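Local coordinates for cellulose biosynthesis protein BcsG (Salmonella typhimurium LT2, PDB 5OLT) that is required for cellulose biosynthesis, this chain being its zinc-binding extramembrane part, a metalloenzyme domain of the alkaline phosphatase family, at residues I90-F95 / S322-R327; A106-L109 / G115-S118; D134-L139 / R209-F214; V188-A193 / A238-D243; R197-E202 / E253-K258. One frame throughout, in Å; residues are numbered along the deposited sequence. Where two conformers were deposited one is given.

Contact 1: I90-F95 / S322-R327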
# COMPACT_ATOMS: atom_id res chain seq x y z
N ILE A 90 -8.67 -0.74 -10.63
CA ILE A 90 -9.16 -1.24 -9.35
C ILE A 90 -8.88 -0.15 -8.32
O ILE A 90 -7.74 0.36 -8.28
CB ILE A 90 -8.42 -2.54 -8.97
CG1 ILE A 90 -8.63 -3.64 -10.01
CG2 ILE A 90 -8.84 -2.98 -7.56
CD1 ILE A 90 -7.66 -4.81 -9.84
N LEU A 91 -9.85 0.18 -7.50
CA LEU A 91 -9.65 1.23 -6.49
C LEU A 91 -10.22 0.76 -5.17
O LEU A 91 -11.42 0.42 -5.08
CB LEU A 91 -10.33 2.53 -6.99
CG LEU A 91 -10.19 3.78 -6.13
CD1 LEU A 91 -8.72 4.16 -5.96
CD2 LEU A 91 -10.97 4.92 -6.78
N PHE A 92 -9.37 0.73 -4.15
CA PHE A 92 -9.84 0.34 -2.81
C PHE A 92 -10.40 1.52 -2.04
O PHE A 92 -9.76 2.59 -1.98
CB PHE A 92 -8.65 -0.23 -2.01
CG PHE A 92 -8.15 -1.57 -2.50
CD1 PHE A 92 -7.22 -1.65 -3.55
CD2 PHE A 92 -8.56 -2.74 -1.88
CE1 PHE A 92 -6.75 -2.88 -4.00
CE2 PHE A 92 -8.08 -3.98 -2.31
CZ PHE A 92 -7.16 -4.07 -3.37
N LYS A 93 -11.56 1.32 -1.42
CA LYS A 93 -12.25 2.34 -0.64
C LYS A 93 -12.09 2.18 0.87
O LYS A 93 -12.31 3.11 1.60
CB LYS A 93 -13.73 2.39 -1.03
CG LYS A 93 -14.00 2.77 -2.49
CD LYS A 93 -13.37 4.12 -2.83
CE LYS A 93 -13.66 4.56 -4.26
NZ LYS A 93 -15.10 4.88 -4.43
N HIS A 94 -11.67 1.00 1.31
CA HIS A 94 -11.47 0.73 2.73
C HIS A 94 -10.18 -0.06 2.89
O HIS A 94 -10.16 -1.13 3.52
CB HIS A 94 -12.70 0.02 3.35
CG HIS A 94 -13.89 0.91 3.39
ND1 HIS A 94 -13.99 1.96 4.28
CD2 HIS A 94 -14.99 0.98 2.60
CE1 HIS A 94 -15.11 2.61 4.07
NE2 HIS A 94 -15.72 2.05 3.04
N PHE A 95 -9.08 0.51 2.37
CA PHE A 95 -7.74 -0.07 2.52
C PHE A 95 -7.09 0.56 3.74
O PHE A 95 -6.99 1.77 3.83
CB PHE A 95 -6.91 0.26 1.27
CG PHE A 95 -5.61 -0.47 1.22
CD1 PHE A 95 -4.49 -0.03 1.98
CD2 PHE A 95 -5.50 -1.63 0.45
CE1 PHE A 95 -3.29 -0.73 1.92
CE2 PHE A 95 -4.29 -2.28 0.37
CZ PHE A 95 -3.19 -1.86 1.11
N SER A 322 -0.77 -8.24 -2.48
CA SER A 322 -0.00 -9.42 -2.78
C SER A 322 -0.84 -10.43 -3.58
O SER A 322 -0.32 -11.05 -4.55
CB SER A 322 0.58 -10.02 -1.50
OG SER A 322 1.35 -11.17 -1.83
N GLU A 323 -2.11 -10.61 -3.20
CA GLU A 323 -2.95 -11.53 -3.97
C GLU A 323 -3.14 -11.08 -5.42
O GLU A 323 -3.06 -11.90 -6.33
CB GLU A 323 -4.31 -11.66 -3.29
CG GLU A 323 -5.25 -12.61 -3.99
CD GLU A 323 -4.79 -14.02 -4.08
OE1 GLU A 323 -4.01 -14.47 -3.21
OE2 GLU A 323 -5.25 -14.71 -5.03
N LEU A 324 -3.34 -9.78 -5.64
CA LEU A 324 -3.47 -9.31 -7.02
C LEU A 324 -2.18 -9.54 -7.80
O LEU A 324 -2.25 -9.93 -8.99
CB LEU A 324 -3.86 -7.82 -7.05
CG LEU A 324 -5.35 -7.55 -6.72
CD1 LEU A 324 -5.54 -6.07 -6.45
CD2 LEU A 324 -6.29 -8.04 -7.83
N VAL A 325 -1.02 -9.36 -7.16
CA VAL A 325 0.26 -9.66 -7.80
C VAL A 325 0.35 -11.14 -8.18
O VAL A 325 0.75 -11.44 -9.31
CB VAL A 325 1.48 -9.17 -6.96
CG1 VAL A 325 2.81 -9.62 -7.60
CG2 VAL A 325 1.43 -7.63 -6.83
N VAL A 326 0.01 -12.05 -7.28
CA VAL A 326 0.16 -13.44 -7.68
C VAL A 326 -0.81 -13.78 -8.82
O VAL A 326 -0.42 -14.52 -9.73
CB VAL A 326 0.09 -14.37 -6.47
CG1 VAL A 326 -1.34 -14.64 -6.05
CG2 VAL A 326 0.83 -15.67 -6.73
N ARG A 327 -2.02 -13.18 -8.82
CA ARG A 327 -2.99 -13.41 -9.92
C ARG A 327 -2.43 -12.94 -11.25
O ARG A 327 -2.75 -13.52 -12.30
CB ARG A 327 -4.34 -12.75 -9.61
CG ARG A 327 -5.00 -13.43 -8.41
CD ARG A 327 -6.34 -12.83 -8.10
NE ARG A 327 -6.94 -13.50 -6.93
CZ ARG A 327 -8.19 -13.27 -6.52
NH1 ARG A 327 -8.99 -12.45 -7.20
NH2 ARG A 327 -8.65 -13.86 -5.42

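Contact 2: A106-L109 / G115-S118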
# COMPACT_ATOMS: atom_id res chain seq x y z
N ALA A 106 6.26 1.13 5.26
CA ALA A 106 7.05 0.55 4.17
C ALA A 106 7.38 -0.91 4.46
O ALA A 106 7.28 -1.77 3.58
CB ALA A 106 8.32 1.34 3.96
N ILE A 107 7.73 -1.23 5.72
CA ILE A 107 8.01 -2.61 6.07
C ILE A 107 6.75 -3.48 5.89
O ILE A 107 6.83 -4.59 5.36
CB ILE A 107 8.52 -2.73 7.52
CG1 ILE A 107 9.82 -1.91 7.71
CG2 ILE A 107 8.84 -4.19 7.86
CD1 ILE A 107 10.15 -1.70 9.18
N ARG A 108 5.58 -2.98 6.32
CA ARG A 108 4.35 -3.74 6.17
C ARG A 108 4.08 -4.03 4.67
O ARG A 108 3.69 -5.13 4.32
CB ARG A 108 3.18 -3.00 6.80
CG ARG A 108 3.25 -3.01 8.33
CD ARG A 108 2.05 -2.30 8.97
NE ARG A 108 2.13 -2.39 10.44
CZ ARG A 108 1.86 -3.50 11.14
NH1 ARG A 108 1.40 -4.60 10.55
NH2 ARG A 108 2.06 -3.50 12.47
N LEU A 109 4.26 -3.03 3.82
CA LEU A 109 4.06 -3.24 2.39
C LEU A 109 5.07 -4.23 1.81
O LEU A 109 4.70 -5.11 1.02
CB LEU A 109 4.19 -1.88 1.68
CG LEU A 109 4.10 -1.87 0.13
CD1 LEU A 109 2.88 -2.57 -0.42
CD2 LEU A 109 4.08 -0.42 -0.30
N GLY A 115 0.06 -12.43 6.36
CA GLY A 115 -0.89 -11.66 7.12
C GLY A 115 -0.24 -10.62 8.04
O GLY A 115 0.99 -10.54 8.21
N GLN A 116 -1.09 -9.79 8.58
CA GLN A 116 -0.64 -8.60 9.31
C GLN A 116 0.02 -8.95 10.65
O GLN A 116 -0.64 -9.56 11.50
CB GLN A 116 -1.87 -7.74 9.58
CG GLN A 116 -1.50 -6.44 10.28
CD GLN A 116 -2.61 -5.41 10.27
OE1 GLN A 116 -3.32 -5.27 9.29
NE2 GLN A 116 -2.72 -4.65 11.33
N PRO A 117 1.26 -8.48 10.88
CA PRO A 117 1.91 -8.71 12.18
C PRO A 117 1.67 -7.59 13.17
O PRO A 117 1.36 -6.45 12.80
CB PRO A 117 3.39 -8.69 11.83
CG PRO A 117 3.51 -7.76 10.65
CD PRO A 117 2.22 -7.97 9.87
N SER A 118 1.88 -7.88 14.45
CA SER A 118 2.02 -6.82 15.45
C SER A 118 3.19 -5.92 15.12
O SER A 118 4.10 -6.31 14.35
CB SER A 118 2.20 -7.43 16.86
OG SER A 118 3.45 -8.12 16.88

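Contact 3: D134-L139 / R209-F214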
# COMPACT_ATOMS: atom_id res chain seq x y z
N ASP A 134 10.94 -10.41 -2.68
CA ASP A 134 11.77 -11.63 -2.72
C ASP A 134 11.07 -12.75 -3.45
O ASP A 134 11.70 -13.50 -4.20
CB ASP A 134 12.12 -12.07 -1.31
CG ASP A 134 13.23 -11.25 -0.72
OD1 ASP A 134 13.93 -10.51 -1.47
OD2 ASP A 134 13.41 -11.34 0.52
N ASN A 135 9.76 -12.86 -3.23
CA ASN A 135 8.94 -13.83 -3.96
C ASN A 135 9.07 -13.56 -5.46
O ASN A 135 9.20 -14.49 -6.25
CB ASN A 135 7.47 -13.76 -3.51
CG ASN A 135 7.28 -14.26 -2.08
OD1 ASN A 135 8.00 -15.16 -1.61
ND2 ASN A 135 6.32 -13.70 -1.38
N LEU A 136 9.04 -12.28 -5.85
CA LEU A 136 9.18 -11.97 -7.26
C LEU A 136 10.60 -12.18 -7.77
O LEU A 136 10.79 -12.71 -8.89
CB LEU A 136 8.72 -10.53 -7.50
CG LEU A 136 7.23 -10.35 -7.25
CD1 LEU A 136 6.93 -8.86 -7.24
CD2 LEU A 136 6.36 -11.10 -8.29
N ALA A 137 11.61 -11.86 -6.94
CA ALA A 137 13.01 -12.06 -7.36
C ALA A 137 13.26 -13.53 -7.66
O ALA A 137 13.95 -13.86 -8.64
CB ALA A 137 13.99 -11.58 -6.31
N LYS A 138 12.68 -14.42 -6.84
CA LYS A 138 12.80 -15.87 -6.99
C LYS A 138 12.27 -16.35 -8.35
O LYS A 138 12.79 -17.32 -8.92
CB LYS A 138 12.03 -16.58 -5.86
CG LYS A 138 12.82 -16.71 -4.57
CD LYS A 138 11.96 -17.00 -3.35
CE LYS A 138 10.87 -18.03 -3.60
NZ LYS A 138 10.26 -18.49 -2.31
N LEU A 139 11.27 -15.63 -8.86
CA LEU A 139 10.60 -15.95 -10.12
C LEU A 139 11.18 -15.19 -11.31
O LEU A 139 10.57 -15.21 -12.40
CB LEU A 139 9.10 -15.68 -10.01
CG LEU A 139 8.34 -16.60 -9.06
CD1 LEU A 139 6.94 -16.02 -8.80
CD2 LEU A 139 8.22 -18.02 -9.59
N ARG A 209 11.49 -8.88 -17.03
CA ARG A 209 10.55 -8.70 -15.94
C ARG A 209 11.23 -8.08 -14.76
O ARG A 209 12.37 -8.39 -14.42
CB ARG A 209 9.71 -9.93 -15.59
CG ARG A 209 10.48 -11.14 -15.25
CD ARG A 209 9.61 -12.35 -14.94
NE ARG A 209 8.62 -12.92 -15.87
CZ ARG A 209 8.91 -13.70 -16.93
NH1 ARG A 209 10.16 -13.88 -17.30
NH2 ARG A 209 7.93 -14.24 -17.64
N SER A 210 10.53 -7.14 -14.15
CA SER A 210 11.13 -6.37 -13.06
C SER A 210 10.06 -5.96 -12.08
O SER A 210 8.90 -5.90 -12.41
CB SER A 210 11.86 -5.13 -13.57
OG SER A 210 10.95 -4.14 -14.04
N ALA A 211 10.50 -5.64 -10.87
CA ALA A 211 9.61 -5.21 -9.79
C ALA A 211 10.32 -4.09 -9.08
O ALA A 211 11.43 -4.26 -8.59
CB ALA A 211 9.30 -6.35 -8.84
N THR A 212 9.67 -2.93 -9.02
CA THR A 212 10.24 -1.72 -8.47
C THR A 212 9.41 -1.22 -7.31
O THR A 212 8.18 -1.11 -7.41
CB THR A 212 10.30 -0.62 -9.57
OG1 THR A 212 11.12 -1.09 -10.62
CG2 THR A 212 10.87 0.67 -9.04
N PHE A 213 10.11 -0.90 -6.21
CA PHE A 213 9.54 -0.20 -5.07
C PHE A 213 9.95 1.26 -5.14
O PHE A 213 11.15 1.58 -5.14
CB PHE A 213 10.05 -0.83 -3.77
CG PHE A 213 9.48 -0.22 -2.53
CD1 PHE A 213 8.13 -0.43 -2.23
CD2 PHE A 213 10.25 0.57 -1.70
CE1 PHE A 213 7.58 0.13 -1.07
CE2 PHE A 213 9.69 1.17 -0.52
CZ PHE A 213 8.35 0.94 -0.24
N PHE A 214 8.95 2.14 -5.22
CA PHE A 214 9.20 3.57 -5.36
C PHE A 214 8.55 4.32 -4.20
O PHE A 214 7.33 4.23 -4.05
CB PHE A 214 8.60 4.02 -6.72
CG PHE A 214 8.67 5.52 -7.03
CD1 PHE A 214 9.61 6.40 -6.43
CD2 PHE A 214 7.76 6.06 -7.96
CE1 PHE A 214 9.64 7.75 -6.75
CE2 PHE A 214 7.81 7.42 -8.29
CZ PHE A 214 8.74 8.26 -7.69

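Contact 4: V188-A193 / A238-D243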
# COMPACT_ATOMS: atom_id res chain seq x y z
N VAL A 188 13.55 16.95 -2.56
CA VAL A 188 12.53 16.01 -3.06
C VAL A 188 12.52 16.21 -4.57
O VAL A 188 12.21 17.32 -5.06
CB VAL A 188 11.15 16.28 -2.44
CG1 VAL A 188 10.19 15.19 -2.94
CG2 VAL A 188 11.25 16.28 -0.92
N TYR A 189 12.92 15.18 -5.30
CA TYR A 189 13.03 15.29 -6.74
C TYR A 189 11.66 15.26 -7.41
O TYR A 189 10.71 14.66 -6.87
CB TYR A 189 13.89 14.14 -7.28
CG TYR A 189 15.26 14.20 -6.69
CD1 TYR A 189 16.12 15.25 -7.02
CD2 TYR A 189 15.70 13.22 -5.79
CE1 TYR A 189 17.38 15.35 -6.45
CE2 TYR A 189 16.98 13.30 -5.21
CZ TYR A 189 17.80 14.36 -5.56
OH TYR A 189 19.07 14.42 -5.00
N ASP A 190 11.58 15.83 -8.61
CA ASP A 190 10.35 15.80 -9.36
C ASP A 190 9.95 14.36 -9.68
O ASP A 190 10.75 13.58 -10.26
CB ASP A 190 10.50 16.55 -10.67
CG ASP A 190 9.21 16.64 -11.39
OD1 ASP A 190 8.36 17.47 -10.99
OD2 ASP A 190 9.02 15.86 -12.33
N ASP A 191 8.70 14.03 -9.40
CA ASP A 191 8.28 12.63 -9.56
C ASP A 191 8.15 12.19 -11.00
O ASP A 191 8.45 11.03 -11.33
CB ASP A 191 6.99 12.37 -8.80
CG ASP A 191 7.22 12.45 -7.32
OD1 ASP A 191 8.18 11.73 -6.86
OD2 ASP A 191 6.55 13.28 -6.62
N LEU A 192 7.67 13.09 -11.88
CA LEU A 192 7.61 12.73 -13.29
C LEU A 192 9.00 12.47 -13.82
O LEU A 192 9.18 11.54 -14.63
CB LEU A 192 6.89 13.81 -14.08
CG LEU A 192 6.61 13.56 -15.56
CD1 LEU A 192 5.89 12.22 -15.74
CD2 LEU A 192 5.84 14.74 -16.15
N ALA A 193 10.00 13.25 -13.39
CA ALA A 193 11.39 13.00 -13.83
C ALA A 193 11.91 11.65 -13.34
O ALA A 193 12.55 10.91 -14.10
CB ALA A 193 12.31 14.11 -13.38
N ALA A 238 -0.41 18.12 -3.70
CA ALA A 238 -1.16 16.90 -4.07
C ALA A 238 -1.65 17.02 -5.51
O ALA A 238 -1.52 16.06 -6.27
CB ALA A 238 -2.30 16.67 -3.09
N GLN A 239 -2.18 18.19 -5.91
CA GLN A 239 -2.54 18.39 -7.31
C GLN A 239 -1.33 18.16 -8.23
O GLN A 239 -1.48 17.51 -9.28
CB GLN A 239 -3.08 19.82 -7.47
CG GLN A 239 -3.42 20.16 -8.92
CD GLN A 239 -4.70 19.53 -9.44
OE1 GLN A 239 -5.67 19.31 -8.67
NE2 GLN A 239 -4.75 19.28 -10.76
N LYS A 240 -0.17 18.71 -7.87
CA LYS A 240 1.03 18.55 -8.68
C LYS A 240 1.39 17.08 -8.81
O LYS A 240 1.66 16.59 -9.91
CB LYS A 240 2.19 19.32 -8.03
CG LYS A 240 3.55 19.13 -8.70
CD LYS A 240 4.55 20.06 -8.04
CE LYS A 240 5.96 19.96 -8.61
NZ LYS A 240 6.20 20.89 -9.72
N LEU A 241 1.36 16.35 -7.69
CA LEU A 241 1.66 14.92 -7.72
C LEU A 241 0.66 14.15 -8.59
O LEU A 241 1.06 13.32 -9.41
CB LEU A 241 1.64 14.34 -6.30
CG LEU A 241 1.82 12.81 -6.22
CD1 LEU A 241 3.15 12.34 -6.84
CD2 LEU A 241 1.70 12.35 -4.78
N PHE A 242 -0.63 14.44 -8.41
CA PHE A 242 -1.63 13.68 -9.14
C PHE A 242 -1.55 14.00 -10.63
O PHE A 242 -1.73 13.11 -11.45
CB PHE A 242 -3.03 13.95 -8.60
CG PHE A 242 -3.22 13.59 -7.13
CD1 PHE A 242 -2.37 12.73 -6.46
CD2 PHE A 242 -4.32 14.13 -6.44
CE1 PHE A 242 -2.59 12.46 -5.11
CE2 PHE A 242 -4.53 13.86 -5.09
CZ PHE A 242 -3.66 13.00 -4.43
N ASP A 243 -1.28 15.26 -10.97
CA ASP A 243 -1.07 15.62 -12.38
C ASP A 243 0.15 14.93 -12.97
O ASP A 243 0.10 14.46 -14.13
CB ASP A 243 -0.93 17.14 -12.51
CG ASP A 243 -2.29 17.88 -12.41
OD1 ASP A 243 -3.36 17.23 -12.55
OD2 ASP A 243 -2.24 19.13 -12.19
O HOH W 1 8.84 20.01 -10.18

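Contact 5: R197-E202 / E253-K258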
# COMPACT_ATOMS: atom_id res chain seq x y z
N ARG A 197 12.76 8.51 -15.93
CA ARG A 197 14.07 7.85 -15.86
C ARG A 197 13.88 6.34 -15.70
O ARG A 197 14.54 5.53 -16.35
CB ARG A 197 14.92 8.45 -14.73
CG ARG A 197 16.22 7.67 -14.51
CD ARG A 197 17.15 8.39 -13.56
NE ARG A 197 17.65 9.65 -14.14
CZ ARG A 197 18.54 10.45 -13.57
NH1 ARG A 197 19.08 10.15 -12.39
NH2 ARG A 197 18.92 11.56 -14.21
N TRP A 198 12.94 5.93 -14.84
CA TRP A 198 12.62 4.53 -14.69
C TRP A 198 12.15 3.91 -16.02
O TRP A 198 12.59 2.82 -16.41
CB TRP A 198 11.52 4.40 -13.61
CG TRP A 198 10.98 3.02 -13.44
CD1 TRP A 198 11.51 2.03 -12.68
CD2 TRP A 198 9.83 2.47 -14.08
NE1 TRP A 198 10.77 0.89 -12.79
CE2 TRP A 198 9.73 1.12 -13.65
CE3 TRP A 198 8.87 2.98 -14.97
CZ2 TRP A 198 8.70 0.28 -14.07
CZ3 TRP A 198 7.86 2.13 -15.40
CH2 TRP A 198 7.79 0.79 -14.96
N LEU A 199 11.28 4.63 -16.73
CA LEU A 199 10.69 4.13 -17.99
C LEU A 199 11.75 3.95 -19.09
O LEU A 199 11.70 2.99 -19.83
CB LEU A 199 9.57 5.06 -18.47
CG LEU A 199 8.80 4.55 -19.70
CD1 LEU A 199 8.21 3.14 -19.52
CD2 LEU A 199 7.71 5.56 -20.05
N THR A 200 12.69 4.88 -19.19
CA THR A 200 13.80 4.72 -20.17
C THR A 200 14.63 3.47 -19.80
O THR A 200 14.97 2.66 -20.68
CB THR A 200 14.75 5.93 -20.18
OG1 THR A 200 15.51 5.95 -18.97
CG2 THR A 200 13.99 7.28 -20.36
N GLY A 201 14.95 3.32 -18.51
CA GLY A 201 15.77 2.17 -18.04
C GLY A 201 15.14 0.82 -18.38
O GLY A 201 15.85 -0.11 -18.81
N GLU A 202 13.81 0.73 -18.21
CA GLU A 202 13.06 -0.53 -18.41
C GLU A 202 12.96 -0.85 -19.89
O GLU A 202 13.04 -2.04 -20.37
CB GLU A 202 11.64 -0.47 -17.80
CG GLU A 202 11.58 -0.59 -16.26
CD GLU A 202 12.55 -1.61 -15.60
OE1 GLU A 202 13.00 -2.62 -16.22
OE2 GLU A 202 12.87 -1.40 -14.41
N GLU A 253 0.92 4.35 -21.23
CA GLU A 253 -0.01 3.88 -22.28
C GLU A 253 0.70 3.99 -23.64
O GLU A 253 0.68 3.04 -24.43
CB GLU A 253 -1.30 4.71 -22.28
CG GLU A 253 -2.33 4.32 -21.23
CD GLU A 253 -3.41 5.38 -20.94
OE1 GLU A 253 -3.44 6.48 -21.56
OE2 GLU A 253 -4.26 5.10 -20.06
N LYS A 254 1.34 5.13 -23.91
CA LYS A 254 2.00 5.34 -25.22
C LYS A 254 3.14 4.34 -25.46
O LYS A 254 3.43 3.96 -26.60
CB LYS A 254 2.57 6.75 -25.34
CG LYS A 254 1.57 7.88 -25.51
CD LYS A 254 2.35 9.19 -25.47
CE LYS A 254 1.46 10.40 -25.65
NZ LYS A 254 2.25 11.62 -25.33
N SER A 255 3.79 3.89 -24.39
CA SER A 255 4.97 3.04 -24.49
C SER A 255 4.60 1.64 -25.00
O SER A 255 5.47 0.94 -25.51
CB SER A 255 5.67 2.91 -23.14
OG SER A 255 5.00 1.96 -22.33
N GLY A 256 3.33 1.26 -24.82
CA GLY A 256 2.86 -0.10 -25.07
C GLY A 256 3.42 -1.21 -24.17
O GLY A 256 3.05 -2.37 -24.35
N ARG A 257 4.27 -0.87 -23.21
CA ARG A 257 4.83 -1.84 -22.28
C ARG A 257 3.75 -2.46 -21.39
O ARG A 257 2.75 -1.83 -21.03
CB ARG A 257 5.91 -1.19 -21.41
CG ARG A 257 7.12 -0.65 -22.19
CD ARG A 257 8.20 -0.22 -21.22
NE ARG A 257 8.74 -1.33 -20.44
CZ ARG A 257 9.54 -2.30 -20.91
NH1 ARG A 257 9.92 -2.33 -22.18
NH2 ARG A 257 9.98 -3.24 -20.09
N LYS A 258 3.98 -3.73 -21.03
CA LYS A 258 3.11 -4.42 -20.08
C LYS A 258 3.58 -4.06 -18.66
O LYS A 258 4.69 -4.40 -18.26
CB LYS A 258 3.18 -5.93 -20.29
CG LYS A 258 2.59 -6.36 -21.64
CD LYS A 258 2.86 -7.82 -21.91
CE LYS A 258 2.22 -8.28 -23.24
NZ LYS A 258 2.76 -7.60 -24.47

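Contact 1: I90-F95 / S322-R327
I90 and F92 meet L324 in a small, buried, wholly apolar contact between sheet and helix. The strand 90-96 runs between strands 291-299 and 310-312 of the large mixed sheet, and helix 318-328 lies over it. I90 and L324 meet tip to tip through their methyls. I90 CD1 is 4.0 Å from L324 CD2. The other methyl of the leucine goes to the phenyl ring: L324 CD1 sits 4.0 Å from F92 CZ, at the ring edge and near its plane. One leucine thus divides its two branches between two strand residues. A face of the F92 ring is taken by F95, whose CD2 lies 3.9 Å above the plane, nearer the ring's edge than its centre. L324 also packs on V296 and M260, so the helix spans more than one strand. On the helix itself R327 NE forms a salt bridge with E323 OE2 at 2.8 Å. E323 OE2 lies in the guanidinium plane and accepts on its anti lone pair. R327 NH1 goes on to the backbone oxygens of L344 and S346. This is packing of an outer helical layer on the central sheet of the three-layer alpha/beta/alpha fold of the alkaline phosphatase family.

Contact 2: A106-L109 / G115-S118
R108 brings NH1 beside the P117 ring and Q116 CG, and grips P117 O. The contact joins helix 102-110 to segment 115-118 of the loop that follows it, within the alkaline phosphatase-like fold. The helix begins at S102, a zinc ligand, and the side chain of R108 is about 12 Å from the metal. The grip is end-on: both terminal nitrogens donate to one atom, P117 O. NH1 of R108 reaches P117 O at 2.9 Å, in the carbonyl plane and on a lone pair. NH2 of R108 reaches P117 O at 3.0 Å, tilted from that plane. The oxygen lies at the edge of the guanidinium, in its plane. Two bonds to one acceptor limit rotation of the group. The arginine chain is extended from CG to NE, which carries the charge from the helix across to the loop. The Q116 amide is turned 64° from the guanidinium plane. Its NE2 is bonded to V354 O, and Q116 N donates to E41 OE1, so the loop also ties to the segments near both ends of the chain. L122 of the next helix packs on both R108 and P117. S118 is the N-cap of that helix, with OG accepting from R121 N. C114, just before the segment, is in a disulfide with C130. R108 NH1 also lies 3.4 Å from Q116 CG and 3.5 Å from P117 CD.

Contact 3: D134-L139 / R209-F214
L136 and A211 form the apolar half of this contact, with L139 and R209 at its edge. The two pairs join helix 132-138 to strand 210-216. L136 has CG anti to its carbonyl carbon (chi1 -66°), and the chain runs on extended, which brings one methyl onto the strand. There L136 CD1 meets A211 CB at 3.8 Å. L136 also packs on L61 of the neighbouring strand and on V329, so the side chain is packed from several parts of the fold. The second pair meets side chain to backbone. R209 holds CG between its backbone N and carbonyl carbon (chi1 57°). With an extended chi2 this brings R209 CD to 3.9 Å from L139 O, a van der Waals approach. The bend at chi3 (58°) comes after CD and turns the rest of the chain. L52 touches the same arginine. L139 N bonds to L136 O as the helix ends. Alternate strand residues look to opposite faces. A211 faces helix 132-138; S210 and T212 are on the other face, where S210 OG bonds to D60 OD1 and T212 OG1 to W198 NE1. Backbone bonds from R209 and A211 to T142, and from A211 to H144, set the strand beside 142-147. One face carries helix 132-138 and the other helix 191-203, as in a three-layer alpha/beta/alpha sandwich.

Contact 4: V188-A193 / A238-D243
D191 and L241 make the close part of this contact, and D190 and K240 make the loose, hydrated part. Helix 191-203 starts here against the side of helix 234-255. On the close side L241 CD1 lies 3.5 Å from D191 OD2, so a leucine methyl rests on a carboxylate oxygen. The two side chains cross at a slant, and both residues are buried. F214 and L216 pack on D191, and L216 also on L241, so strand 210-216 packs against this side. The other side works through water. D190 OD1 and K240 NZ are 4.2 Å apart, too far for a salt bridge. One water fills the interval: it donates to D190 OD1 at 2.7 Å and accepts from K240 NZ at 2.8 Å. The lysine chain is extended up to CE and turns at the last bond (chi4 90°), which swings NZ to the water. E244 OE2 also lies near D190 OD1, so the positive charge of K240 probably eases the crowding of like charges. The second oxygen of D190 has a separate task. As N-cap it accepts from A193 N through OD2 at 3.0 Å, on the anti lone pair. E244 OE1 accepts from L192 N, so the neighbouring helix also holds the first turn. The arrangement is a capped helix start, packed beside a second helix on one face of the central sheet of an alpha/beta/alpha domain.

Contact 5: R197-E202 / E253-K258
S255 OG, 4.4 Å from L199 CD1, is held at the end of helix 234-255 by two backbone groups. It accepts from R257 N at 3.1 Å, an ST turn, and is bonded to L252 O. G256 lies between with positive phi (66°) and lets the chain leave the helix. The turn sends R257 back against helix 191-203. There L199 and R257 run antiparallel alongside one another, with L199 CD1 3.8 Å from R257 CD. A bend at chi3 (64°) and a turn at chi4 bring one guanidinium face of R257 over E202 O. E202 O sits 3.1 Å above the guanidinium plane, toward its rim. The nearest nitrogen, R257 NH2, is 3.3 Å from E202 O, but the N-H does not aim at the oxygen, so no hydrogen bond forms. The charge of R257 is met elsewhere: NH2 forms a salt bridge with D60 OD2 and a weak bond with A206 O. E202 CB packs against the arginine. E202 CG, set by chi1 (-75°), lies 3.6 Å above one face of the W198 ring; the bend at chi2 then turns the carboxylate. L199 and W198 both pack on F248 and L252, which widens the helix-helix interface. K258 makes a backbone hydrogen bond with D60 as the chain enters strand 259-265. This is a helix end leading into a parallel strand, part of a beta-alpha-beta unit in the alkaline phosphatase-like sandwich.

Overall arrangement
All five contacts surround the seven-stranded sheet. Contacts 1 and 3 reach it from one face, their centres 17 Å apart, and touch where V325 packs on L136. Contact 2 joins this side through L109 and A106, which pack on F213. Contacts 4 and 5 share helices 191-203 and 234-255 on the other face, with centres 18 Å apart. Strand 210-216 of contact 3 connects the faces: F214 meets D191 of contact 4, and S210 lies by E202 of contact 5. Along the chain contacts 2 to 5 are nested inside contact 1. Contacts 3, 4 and 5 interlock, so distant segments build one compact domain. R108 and L241 each lie about 12 Å from the zinc ion.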